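Local coordinates for gentamicin resistance protein (Enterococcus gallinarum, PDB 6CTZ) that probably confers aminoglycoside resistance by using a nucleoside triphosphate to phosphorylate the 2''-hydroxyl of drugs such as gentamicin and kanamycin, at residues Q57-L62 with I213-A218; L61-G64 with N69-Q72; G26-A31 with S45-D50. The protein carries 2 engineered substitutions. All coordinates share one frame; numbering follows the deposited sequence. Where two conformers were deposited one is given.

Interaction 1. Residues Q57-L62 with I213-A218. With MG (magnesium ion), chain C; MG (magnesium ion), chain D; GDP (guanosine-5'-diphosphate), chain B; KAN (kanamycin a), chain E.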
loop_
_atom_site.group_PDB
_atom_site.type_symbol
_atom_site.label_atom_id
_atom_site.label_comp_id
_atom_site.label_asym_id
_atom_site.label_seq_id
_atom_site.Cartn_x
_atom_site.Cartn_y
_atom_site.Cartn_z
ATOM N N GLN A 57 -14.755 8.827 -2.550
ATOM C CA GLN A 57 -15.880 8.128 -3.164
ATOM C C GLN A 57 -15.893 6.650 -2.801
ATOM O O GLN A 57 -16.966 6.062 -2.617
ATOM C CB GLN A 57 -15.820 8.266 -4.680
ATOM C CG GLN A 57 -15.892 9.690 -5.209
ATOM C CD GLN A 57 -15.502 9.729 -6.672
ATOM O OE1 GLN A 57 -14.366 10.075 -7.015
ATOM N NE2 GLN A 57 -16.424 9.338 -7.539
ATOM N N LEU A 58 -14.712 6.025 -2.729
ATOM C CA LEU A 58 -14.647 4.576 -2.574
ATOM C C LEU A 58 -14.928 4.136 -1.144
ATOM O O LEU A 58 -15.662 3.165 -0.919
ATOM C CB LEU A 58 -13.269 4.065 -3.002
ATOM C CG LEU A 58 -13.031 2.572 -2.761
ATOM C CD1 LEU A 58 -13.943 1.711 -3.638
ATOM C CD2 LEU A 58 -11.579 2.196 -2.992
ATOM N N LEU A 59 -14.302 4.790 -0.167
ATOM C CA LEU A 59 -14.339 4.250 1.190
ATOM C C LEU A 59 -15.754 4.114 1.736
ATOM O O LEU A 59 -16.033 3.093 2.390
ATOM C CB LEU A 59 -13.433 5.056 2.138
ATOM C CG LEU A 59 -11.934 4.967 1.827
ATOM C CD1 LEU A 59 -11.133 5.872 2.763
ATOM C CD2 LEU A 59 -11.447 3.537 1.921
ATOM N N PRO A 60 -16.673 5.064 1.522
ATOM C CA PRO A 60 -18.031 4.871 2.047
ATOM C C PRO A 60 -18.707 3.642 1.487
ATOM O O PRO A 60 -19.525 3.032 2.185
ATOM C CB PRO A 60 -18.752 6.165 1.649
ATOM C CG PRO A 60 -17.662 7.179 1.566
ATOM C CD PRO A 60 -16.496 6.428 0.980
ATOM N N LEU A 61 -18.364 3.236 0.261
ATOM C CA LEU A 61 -18.951 2.042 -0.324
ATOM C C LEU A 61 -18.329 0.774 0.235
ATOM O O LEU A 61 -18.977 -0.277 0.230
ATOM C CB LEU A 61 -18.751 2.063 -1.839
ATOM C CG LEU A 61 -19.307 3.308 -2.532
ATOM C CD1 LEU A 61 -18.902 3.353 -4.000
ATOM C CD2 LEU A 61 -20.815 3.383 -2.362
ATOM N N LEU A 62 -17.098 0.857 0.731
ATOM C CA LEU A 62 -16.390 -0.310 1.249
ATOM C C LEU A 62 -16.697 -0.607 2.708
ATOM O O LEU A 62 -16.558 -1.761 3.125
ATOM C CB LEU A 62 -14.877 -0.104 1.151
ATOM C CG LEU A 62 -14.231 -0.244 -0.216
ATOM C CD1 LEU A 62 -12.727 -0.126 -0.071
ATOM C CD2 LEU A 62 -14.609 -1.577 -0.840
ATOM N N ILE A 213 -5.637 1.215 6.900
ATOM C CA ILE A 213 -5.656 2.592 6.420
ATOM C C ILE A 213 -5.029 2.719 5.029
ATOM O O ILE A 213 -4.545 1.735 4.452
ATOM C CB ILE A 213 -4.988 3.540 7.436
ATOM C CG1 ILE A 213 -3.529 3.127 7.682
ATOM C CG2 ILE A 213 -5.802 3.593 8.737
ATOM C CD1 ILE A 213 -2.723 4.178 8.412
ATOM N N ASP A 214 -5.054 3.939 4.485
ATOM C CA ASP A 214 -4.369 4.344 3.256
ATOM C C ASP A 214 -4.753 3.547 2.018
ATOM O O ASP A 214 -3.983 2.704 1.551
ATOM C CB ASP A 214 -2.849 4.357 3.410
ATOM C CG ASP A 214 -2.163 5.060 2.243
ATOM O OD1 ASP A 214 -2.872 5.641 1.372
ATOM O OD2 ASP A 214 -0.909 5.027 2.191
ATOM N N PHE A 215 -5.924 3.840 1.464
ATOM C CA PHE A 215 -6.409 3.218 0.241
ATOM C C PHE A 215 -6.067 4.028 -1.004
ATOM O O PHE A 215 -6.694 3.835 -2.049
ATOM C CB PHE A 215 -7.923 2.981 0.334
ATOM C CG PHE A 215 -8.317 1.861 1.271
ATOM C CD1 PHE A 215 -8.192 1.997 2.654
ATOM C CD2 PHE A 215 -8.843 0.682 0.767
ATOM C CE1 PHE A 215 -8.579 0.966 3.514
ATOM C CE2 PHE A 215 -9.226 -0.348 1.612
ATOM C CZ PHE A 215 -9.090 -0.207 2.994
ATOM N N GLY A 216 -5.066 4.909 -0.926
ATOM C CA GLY A 216 -4.755 5.788 -2.037
ATOM C C GLY A 216 -4.281 5.085 -3.293
ATOM O O GLY A 216 -4.402 5.649 -4.388
ATOM N N ASP A 217 -3.751 3.871 -3.167
ATOM C CA ASP A 217 -3.317 3.093 -4.317
ATOM C C ASP A 217 -4.383 2.119 -4.803
ATOM O O ASP A 217 -4.084 1.255 -5.626
ATOM C CB ASP A 217 -2.002 2.369 -4.013
ATOM C CG ASP A 217 -0.825 3.313 -3.972
ATOM O OD1 ASP A 217 -0.580 4.021 -4.979
ATOM O OD2 ASP A 217 -0.136 3.352 -2.939
ATOM N N ALA A 218 -5.617 2.239 -4.325
ATOM C CA ALA A 218 -6.660 1.314 -4.751
ATOM C C ALA A 218 -6.798 1.326 -6.269
ATOM O O ALA A 218 -6.758 2.380 -6.914
ATOM C CB ALA A 218 -7.999 1.662 -4.100
HETATM MG MG MG C . 0.666 5.055 3.594
HETATM MG MG MG D . -1.057 6.292 0.308
HETATM P PB GDP B . 0.474 8.066 2.497
HETATM O O1B GDP B . -0.632 7.878 1.487
HETATM O O2B GDP B . 1.264 6.794 2.724
HETATM O O3B GDP B . 1.327 9.275 2.187
HETATM O O3A GDP B . -0.283 8.443 3.877
HETATM P PA GDP B . -1.100 7.476 4.887
HETATM O O1A GDP B . -2.566 7.497 4.574
HETATM O O2A GDP B . -0.475 6.092 4.904
HETATM O "O5'" GDP B . -0.894 8.269 6.289
HETATM C "C5'" GDP B . 0.427 8.558 6.727
HETATM C "C4'" GDP B . 0.655 7.898 8.066
HETATM O "O4'" GDP B . -0.189 8.520 9.035
HETATM C "C3'" GDP B . 0.284 6.426 8.131
HETATM O "O3'" GDP B . 1.297 5.573 7.587
HETATM C "C2'" GDP B . 0.147 6.247 9.622
HETATM O "O2'" GDP B . 1.437 6.194 10.240
HETATM C "C1'" GDP B . -0.495 7.560 10.038
HETATM N N9 GDP B . -1.963 7.414 10.083
HETATM C C8 GDP B . -2.866 7.797 9.151
HETATM N N7 GDP B . -4.118 7.487 9.579
HETATM C C5 GDP B . -4.005 6.911 10.791
HETATM C C6 GDP B . -4.911 6.334 11.793
HETATM O O6 GDP B . -6.144 6.331 11.610
HETATM N N1 GDP B . -4.354 5.843 12.910
HETATM C C2 GDP B . -3.023 5.837 13.142
HETATM N N2 GDP B . -2.556 5.333 14.301
HETATM N N3 GDP B . -2.128 6.340 12.263
HETATM C C4 GDP B . -2.582 6.877 11.112
HETATM C C1 KAN E . 10.573 0.393 0.535
HETATM C C2 KAN E . 11.636 -0.544 -0.041
HETATM C C3 KAN E . 12.154 -1.454 1.053
HETATM C C4 KAN E . 12.728 -0.568 2.148
HETATM C C5 KAN E . 11.672 0.393 2.687
HETATM C C6 KAN E . 12.255 1.347 3.724
HETATM C C7 KAN E . 5.308 0.233 1.120
HETATM C C8 KAN E . 6.115 1.384 0.525
HETATM C C9 KAN E . 7.515 0.899 0.136
HETATM C C10 KAN E . 8.247 0.264 1.319
HETATM C C11 KAN E . 7.394 -0.843 1.943
HETATM C C12 KAN E . 6.018 -0.328 2.346
HETATM C C13 KAN E . 5.634 3.162 -1.059
HETATM C C14 KAN E . 4.363 3.803 -1.594
HETATM C C15 KAN E . 3.849 2.966 -2.770
HETATM C C16 KAN E . 4.942 2.843 -3.826
HETATM C C17 KAN E . 6.207 2.296 -3.195
HETATM C C18 KAN E . 7.330 2.299 -4.220
HETATM N N1 KAN E . 11.206 2.258 4.144
HETATM N N2 KAN E . 8.051 -1.420 3.112
HETATM N N3 KAN E . 3.968 0.704 1.464
HETATM N N4 KAN E . 2.647 3.531 -3.371
HETATM O O5 KAN E . 11.037 1.155 1.654
HETATM O O6 KAN E . 11.048 -1.321 -1.088
HETATM O O7 KAN E . 13.171 -2.328 0.551
HETATM O O8 KAN E . 13.207 -1.397 3.209
HETATM O O9 KAN E . 9.438 -0.401 0.893
HETATM O O10 KAN E . 8.290 2.019 -0.322
HETATM O O11 KAN E . 5.370 1.832 -0.616
HETATM O O12 KAN E . 6.599 3.117 -2.107
HETATM O O13 KAN E . 3.421 3.886 -0.522
HETATM O O14 KAN E . 4.558 1.951 -4.886
HETATM O O15 KAN E . 8.518 1.776 -3.618
HETATM O O HOH W 1 -1.212 4.370 -0.647
HETATM O O HOH W 2 2.223 4.929 4.928
HETATM O O HOH W 3 1.910 4.151 2.161
HETATM O O HOH W 4 -2.180 7.490 -1.085
HETATM O O HOH W 5 0.737 6.480 -0.664
#
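A buried, purely apolar contact joins the C-terminal end of helix 46-62, in the small lobe, to the loop after strand 209-212 that carries the metal-binding aspartate. Phe215 is its centre. Leu59 sends CD2 over one face of the ring, 3.9 Å from the centroid and 23° off the ring normal, displaced toward the rim so that CG is the nearest ring atom. Leu62, one turn further along the helix, brings CD1 obliquely to CE2 of Phe215 at 3.9 Å. Leu58 runs beside its own carbonyl carbon (chi1 174°), which carries CD2 to CB of Ala218, 3.8 Å away at the far end of a type I turn spanning Phe215 to Ala218. Residues 214-216 form the DFG motif of the protein-kinase-like fold, and the metals bear this out. Asp214 points away from the helix and is bidentate to one magnesium, with OD1 at 2.2 Å; its OD2 also reaches the second magnesium at 2.1 Å, where His197 completes the shell. OD2 thus bridges the two ions; GDP phosphate oxygens and waters fill the remaining positions. An Asx turn steadies the carboxylate: Gly216 N donates to Asp214 OD1 at 3.3 Å, meeting it from above the carboxylate plane. At the third position of the turn, Asp217 OD2 accepts from kanamycin N4 at 2.8 Å and from a water bound to the magnesium that Asp214 chelates with both oxygens, joining metal site and substrate pocket through one oxygen. The turn is also tied to the helix by polar bonds upstream of Gln57: Glu55 takes the N-H of Phe215, and Lys54 donates to the carbonyls of Gly216 and Ala218. His190 packs against the Phe215 ring with its plane steeply inclined and is hydrogen-bonded to the carbonyl of Ile213.

Interaction 2. Residues L61-G64 with N69-Q72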
loop_
_atom_site.group_PDB
_atom_site.type_symbol
_atom_site.label_atom_id
_atom_site.label_comp_id
_atom_site.label_asym_id
_atom_site.label_seq_id
_atom_site.Cartn_x
_atom_site.Cartn_y
_atom_site.Cartn_z
ATOM N N LEU A 61 -18.364 3.236 0.261
ATOM C CA LEU A 61 -18.951 2.042 -0.324
ATOM C C LEU A 61 -18.329 0.774 0.235
ATOM O O LEU A 61 -18.977 -0.277 0.230
ATOM C CB LEU A 61 -18.751 2.063 -1.839
ATOM C CG LEU A 61 -19.307 3.308 -2.532
ATOM C CD1 LEU A 61 -18.902 3.353 -4.000
ATOM C CD2 LEU A 61 -20.815 3.383 -2.362
ATOM N N LEU A 62 -17.098 0.857 0.731
ATOM C CA LEU A 62 -16.390 -0.310 1.249
ATOM C C LEU A 62 -16.697 -0.607 2.708
ATOM O O LEU A 62 -16.558 -1.761 3.125
ATOM C CB LEU A 62 -14.877 -0.104 1.151
ATOM C CG LEU A 62 -14.231 -0.244 -0.216
ATOM C CD1 LEU A 62 -12.727 -0.126 -0.071
ATOM C CD2 LEU A 62 -14.609 -1.577 -0.840
ATOM N N VAL A 63 -17.103 0.403 3.492
ATOM C CA VAL A 63 -17.235 0.243 4.943
ATOM C C VAL A 63 -18.086 -0.977 5.279
ATOM O O VAL A 63 -17.740 -1.786 6.149
ATOM C CB VAL A 63 -17.803 1.530 5.576
ATOM C CG1 VAL A 63 -18.245 1.285 7.021
ATOM C CG2 VAL A 63 -16.781 2.656 5.541
ATOM N N GLY A 64 -19.227 -1.111 4.605
ATOM C CA GLY A 64 -20.144 -2.197 4.888
ATOM C C GLY A 64 -19.759 -3.544 4.323
ATOM O O GLY A 64 -20.469 -4.531 4.548
ATOM N N ASN A 69 -12.040 -1.976 10.516
ATOM C CA ASN A 69 -12.322 -0.559 10.430
ATOM C C ASN A 69 -11.443 0.086 9.367
ATOM O O ASN A 69 -10.276 -0.283 9.193
ATOM C CB ASN A 69 -12.111 0.071 11.800
ATOM C CG ASN A 69 -13.128 -0.454 12.820
ATOM O OD1 ASN A 69 -13.730 -1.510 12.617
ATOM N ND2 ASN A 69 -13.343 0.286 13.886
ATOM N N ILE A 70 -12.028 1.010 8.608
ATOM C CA ILE A 70 -11.294 1.788 7.613
ATOM C C ILE A 70 -11.637 3.257 7.844
ATOM O O ILE A 70 -12.622 3.572 8.531
ATOM C CB ILE A 70 -11.632 1.331 6.170
ATOM C CG1 ILE A 70 -13.085 1.673 5.801
ATOM C CG2 ILE A 70 -11.328 -0.168 5.987
ATOM C CD1 ILE A 70 -13.494 1.153 4.424
ATOM N N PRO A 71 -10.855 4.186 7.287
ATOM C CA PRO A 71 -11.151 5.605 7.533
ATOM C C PRO A 71 -12.539 5.990 7.046
ATOM O O PRO A 71 -12.974 5.607 5.957
ATOM C CB PRO A 71 -10.073 6.336 6.733
ATOM C CG PRO A 71 -8.936 5.354 6.664
ATOM C CD PRO A 71 -9.622 4.025 6.493
ATOM N N GLN A 72 -13.218 6.800 7.849
ATOM C CA GLN A 72 -14.519 7.341 7.482
ATOM C C GLN A 72 -14.429 8.852 7.546
ATOM O O GLN A 72 -14.403 9.441 8.637
ATOM C CB GLN A 72 -15.585 6.840 8.427
ATOM C CG GLN A 72 -15.848 5.386 8.274
ATOM C CD GLN A 72 -17.107 5.061 8.982
ATOM O OE1 GLN A 72 -18.169 4.987 8.378
ATOM N NE2 GLN A 72 -17.019 4.952 10.294
#
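The amide oxygen OE1 of Gln72 is the polar atom that enters this otherwise hydrocarbon contact, lying against both methyls of Val63, 3.9 Å from CG1 and the same from CG2. The Gln72 chain is extended beyond CG and crosses Val63 at about a right angle, so its aliphatic part also covers the valine, with CG 4.0 Å from Val63 CG2. Ile70, which is buried like Leu62, supplies the inner part. Its CG1 stands between the backbone N and the carbonyl carbon (chi1 68°), and from there the branch runs out to place CD1 in the corner between Val63 CG2 and Leu62 CB, 3.8 Å from each. Val63 CG2 also touches Ile70 CG1, so this methyl meets the branch along its length. The contact closes the short connection from helix 46-62 to strand 73-78, as in the link between helix C and the next strand of a protein-kinase-like small lobe. Ile70 additionally touches Leu59, and backbone hydrogen bonds from Asn69 to Thr210 and Ile212 tie the connection to strand 209-212. Dispersion and the burial of Ile70 probably supply most of the hold, while Gln72 lies over the outer side of Val63 at the protein surface.

Interaction 3. Residues G26-A31 with S45-D50. With GDP (guanosine-5'-diphosphate), chain B; KAN (kanamycin a), chain E.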
loop_
_atom_site.group_PDB
_atom_site.type_symbol
_atom_site.label_atom_id
_atom_site.label_comp_id
_atom_site.label_asym_id
_atom_site.label_seq_id
_atom_site.Cartn_x
_atom_site.Cartn_y
_atom_site.Cartn_z
ATOM N N GLY A 26 3.466 9.739 4.473
ATOM C CA GLY A 26 3.977 8.862 3.440
ATOM C C GLY A 26 4.322 9.663 2.201
ATOM O O GLY A 26 4.530 10.879 2.281
ATOM N N PHE A 27 4.389 9.033 1.053
ATOM C CA PHE A 27 4.752 9.711 -0.158
ATOM C C PHE A 27 3.684 10.680 -0.640
ATOM O O PHE A 27 3.997 11.557 -1.336
ATOM C CB PHE A 27 4.983 8.710 -1.336
ATOM C CG PHE A 27 6.212 7.804 -1.229
ATOM C CD1 PHE A 27 6.993 7.751 -0.137
ATOM C CD2 PHE A 27 6.552 7.014 -2.296
ATOM C CE1 PHE A 27 8.101 6.896 -0.075
ATOM C CE2 PHE A 27 7.631 6.154 -2.239
ATOM C CZ PHE A 27 8.416 6.127 -1.128
ATOM N N ARG A 28 2.444 10.486 -0.244
ATOM C CA ARG A 28 1.352 11.281 -0.767
ATOM C C ARG A 28 0.535 12.111 0.215
ATOM O O ARG A 28 -0.207 12.924 -0.207
ATOM C CB ARG A 28 0.409 10.331 -1.544
ATOM C CG ARG A 28 1.056 9.654 -2.754
ATOM C CD ARG A 28 0.741 10.365 -4.044
ATOM N NE ARG A 28 1.759 10.270 -5.099
ATOM C CZ ARG A 28 1.759 9.433 -6.109
ATOM N NH1 ARG A 28 0.827 8.525 -6.258
ATOM N NH2 ARG A 28 2.703 9.485 -6.991
ATOM N N ASN A 29 0.679 11.865 1.486
ATOM C CA ASN A 29 -0.105 12.552 2.495
ATOM C C ASN A 29 0.631 12.828 3.782
ATOM O O ASN A 29 1.448 12.089 4.186
ATOM C CB ASN A 29 -1.330 11.703 2.883
ATOM C CG ASN A 29 -2.294 11.513 1.760
ATOM O OD1 ASN A 29 -3.040 12.377 1.437
ATOM N ND2 ASN A 29 -2.206 10.400 1.132
ATOM N N TYR A 30 0.271 13.927 4.418
ATOM C CA TYR A 30 0.748 14.284 5.747
ATOM C C TYR A 30 -0.438 14.214 6.699
ATOM O O TYR A 30 -1.478 14.828 6.440
ATOM C CB TYR A 30 1.326 15.699 5.716
ATOM C CG TYR A 30 1.755 16.253 7.047
ATOM C CD1 TYR A 30 2.709 15.609 7.822
ATOM C CD2 TYR A 30 1.221 17.441 7.522
ATOM C CE1 TYR A 30 3.112 16.131 9.042
ATOM C CE2 TYR A 30 1.622 17.975 8.736
ATOM C CZ TYR A 30 2.561 17.311 9.495
ATOM O OH TYR A 30 2.958 17.835 10.707
ATOM N N ALA A 31 -0.296 13.456 7.783
ATOM C CA ALA A 31 -1.387 13.239 8.726
ATOM C C ALA A 31 -1.025 13.833 10.079
ATOM O O ALA A 31 0.086 13.626 10.585
ATOM C CB ALA A 31 -1.711 11.749 8.884
ATOM N N SER A 45 0.590 16.488 -3.024
ATOM C CA SER A 45 0.755 16.766 -4.447
ATOM C C SER A 45 -0.602 16.631 -5.120
ATOM O O SER A 45 -1.572 16.162 -4.517
ATOM C CB SER A 45 1.699 15.754 -5.083
ATOM O OG SER A 45 1.108 14.462 -5.017
ATOM N N GLN A 46 -0.645 17.015 -6.402
ATOM C CA GLN A 46 -1.858 16.804 -7.185
ATOM C C GLN A 46 -2.174 15.318 -7.323
ATOM O O GLN A 46 -3.346 14.925 -7.328
ATOM C CB GLN A 46 -1.734 17.473 -8.556
ATOM C CG GLN A 46 -2.974 17.341 -9.439
ATOM C CD GLN A 46 -4.189 18.070 -8.881
ATOM O OE1 GLN A 46 -5.169 17.445 -8.466
ATOM N NE2 GLN A 46 -4.134 19.400 -8.883
ATOM N N GLN A 47 -1.147 14.472 -7.439
ATOM C CA GLN A 47 -1.395 13.037 -7.461
ATOM C C GLN A 47 -2.027 12.577 -6.152
ATOM O O GLN A 47 -2.949 11.756 -6.158
ATOM C CB GLN A 47 -0.102 12.285 -7.771
ATOM C CG GLN A 47 0.359 12.422 -9.226
ATOM C CD GLN A 47 0.717 13.852 -9.622
ATOM O OE1 GLN A 47 1.545 14.500 -8.981
ATOM N NE2 GLN A 47 0.084 14.349 -10.680
ATOM N N GLY A 48 -1.556 13.111 -5.026
ATOM C CA GLY A 48 -2.219 12.841 -3.760
ATOM C C GLY A 48 -3.654 13.340 -3.735
ATOM O O GLY A 48 -4.535 12.691 -3.172
ATOM N N ALA A 49 -3.914 14.497 -4.355
ATOM C CA ALA A 49 -5.284 14.994 -4.440
ATOM C C ALA A 49 -6.168 14.050 -5.246
ATOM O O ALA A 49 -7.307 13.765 -4.851
ATOM C CB ALA A 49 -5.293 16.394 -5.053
ATOM N N ASP A 50 -5.660 13.546 -6.378
ATOM C CA ASP A 50 -6.428 12.588 -7.170
ATOM C C ASP A 50 -6.734 11.336 -6.365
ATOM O O ASP A 50 -7.862 10.830 -6.390
ATOM C CB ASP A 50 -5.649 12.195 -8.427
ATOM C CG ASP A 50 -5.432 13.353 -9.383
ATOM O OD1 ASP A 50 -6.170 14.355 -9.299
ATOM O OD2 ASP A 50 -4.521 13.248 -10.236
HETATM P PB GDP B . 0.474 8.066 2.497
HETATM O O1B GDP B . -0.632 7.878 1.487
HETATM O O2B GDP B . 1.264 6.794 2.724
HETATM O O3B GDP B . 1.327 9.275 2.187
HETATM O O3A GDP B . -0.283 8.443 3.877
HETATM P PA GDP B . -1.100 7.476 4.887
HETATM O O1A GDP B . -2.566 7.497 4.574
HETATM O O2A GDP B . -0.475 6.092 4.904
HETATM O "O5'" GDP B . -0.894 8.269 6.289
HETATM C "C5'" GDP B . 0.427 8.558 6.727
HETATM C "C4'" GDP B . 0.655 7.898 8.066
HETATM O "O4'" GDP B . -0.189 8.520 9.035
HETATM C "C3'" GDP B . 0.284 6.426 8.131
HETATM O "O3'" GDP B . 1.297 5.573 7.587
HETATM C "C2'" GDP B . 0.147 6.247 9.622
HETATM O "O2'" GDP B . 1.437 6.194 10.240
HETATM C "C1'" GDP B . -0.495 7.560 10.038
HETATM N N9 GDP B . -1.963 7.414 10.083
HETATM C C8 GDP B . -2.866 7.797 9.151
HETATM N N7 GDP B . -4.118 7.487 9.579
HETATM C C5 GDP B . -4.005 6.911 10.791
HETATM C C6 GDP B . -4.911 6.334 11.793
HETATM O O6 GDP B . -6.144 6.331 11.610
HETATM N N1 GDP B . -4.354 5.843 12.910
HETATM C C2 GDP B . -3.023 5.837 13.142
HETATM N N2 GDP B . -2.556 5.333 14.301
HETATM N N3 GDP B . -2.128 6.340 12.263
HETATM C C4 GDP B . -2.582 6.877 11.112
HETATM C C1 KAN E . 10.573 0.393 0.535
HETATM C C2 KAN E . 11.636 -0.544 -0.041
HETATM C C3 KAN E . 12.154 -1.454 1.053
HETATM C C4 KAN E . 12.728 -0.568 2.148
HETATM C C5 KAN E . 11.672 0.393 2.687
HETATM C C6 KAN E . 12.255 1.347 3.724
HETATM C C7 KAN E . 5.308 0.233 1.120
HETATM C C8 KAN E . 6.115 1.384 0.525
HETATM C C9 KAN E . 7.515 0.899 0.136
HETATM C C10 KAN E . 8.247 0.264 1.319
HETATM C C11 KAN E . 7.394 -0.843 1.943
HETATM C C12 KAN E . 6.018 -0.328 2.346
HETATM C C13 KAN E . 5.634 3.162 -1.059
HETATM C C14 KAN E . 4.363 3.803 -1.594
HETATM C C15 KAN E . 3.849 2.966 -2.770
HETATM C C16 KAN E . 4.942 2.843 -3.826
HETATM C C17 KAN E . 6.207 2.296 -3.195
HETATM C C18 KAN E . 7.330 2.299 -4.220
HETATM N N1 KAN E . 11.206 2.258 4.144
HETATM N N2 KAN E . 8.051 -1.420 3.112
HETATM N N3 KAN E . 3.968 0.704 1.464
HETATM N N4 KAN E . 2.647 3.531 -3.371
HETATM O O5 KAN E . 11.037 1.155 1.654
HETATM O O6 KAN E . 11.048 -1.321 -1.088
HETATM O O7 KAN E . 13.171 -2.328 0.551
HETATM O O8 KAN E . 13.207 -1.397 3.209
HETATM O O9 KAN E . 9.438 -0.401 0.893
HETATM O O10 KAN E . 8.290 2.019 -0.322
HETATM O O11 KAN E . 5.370 1.832 -0.616
HETATM O O12 KAN E . 6.599 3.117 -2.107
HETATM O O13 KAN E . 3.421 3.886 -0.522
HETATM O O14 KAN E . 4.558 1.951 -4.886
HETATM O O15 KAN E . 8.518 1.776 -3.618
HETATM O O HOH W 6 3.565 13.426 -3.305
HETATM O O HOH W 7 -4.197 11.413 -0.842
#
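A chi1 of -63° sets Arg28 CG beside its own backbone N, and a bend at chi2 (-98°, well away from a staggered value) swings the guanidinium across Gln47. CB of Gln47 lies over the centre of one guanidinium face, 3.8 Å from Arg28 CZ, while Arg28 CD rests 3.7 Å from Gly48 N. Gly48 N already donates to Ser45 OG at 3.0 Å, an N-cap bond. Arg28 NH1 forms a salt bridge with Glu51, one turn beyond Gln47 on the helix. Of two waters in the seam, one donates to Phe27 O and is also hydrogen-bonded to Ser45 OG; the other donates to Asn29 OD1 and Gly48 O. Through this second water Asn29 links the helix to the nucleotide, since its ND2 donates to GDP O1B at 3.0 Å and its backbone N to O3B at 2.8 Å. Arg28 N donates to the same O3B. One face of the Phe27 ring lies against C13 of kanamycin. Residues 26-28 lie between antiparallel strands 20-25 and 29-34, in the glycine-containing nucleotide-binding loop of the kinase-like fold, and the backbone of Arg28 is hydrogen-bonded to that of Lys44, between strand 38-43 and helix 46-62.

How the interactions relate
Helix 46-62 takes part in all three interactions: its N-terminal turn in interaction 3, its C-terminal end in interactions 1 and 2. Interaction 1 is wholly buried, and its leucines and phenylalanine hold the DFG loop. Interaction 2 adjoins it, sharing Leu62: Ile70 CG2 touches Phe215 CZ at 3.7 Å, so one hydrocarbon core continues from the metal-binding loop toward the surface, where it ends under a glutamine. Interaction 3, with its centre about 14 Å from that of interaction 1, is partly exposed and relies on a guanidinium face, a helix cap and bridging waters. Interactions 1 and 3 both touch GDP and kanamycin; interaction 2 stands further from the ligands.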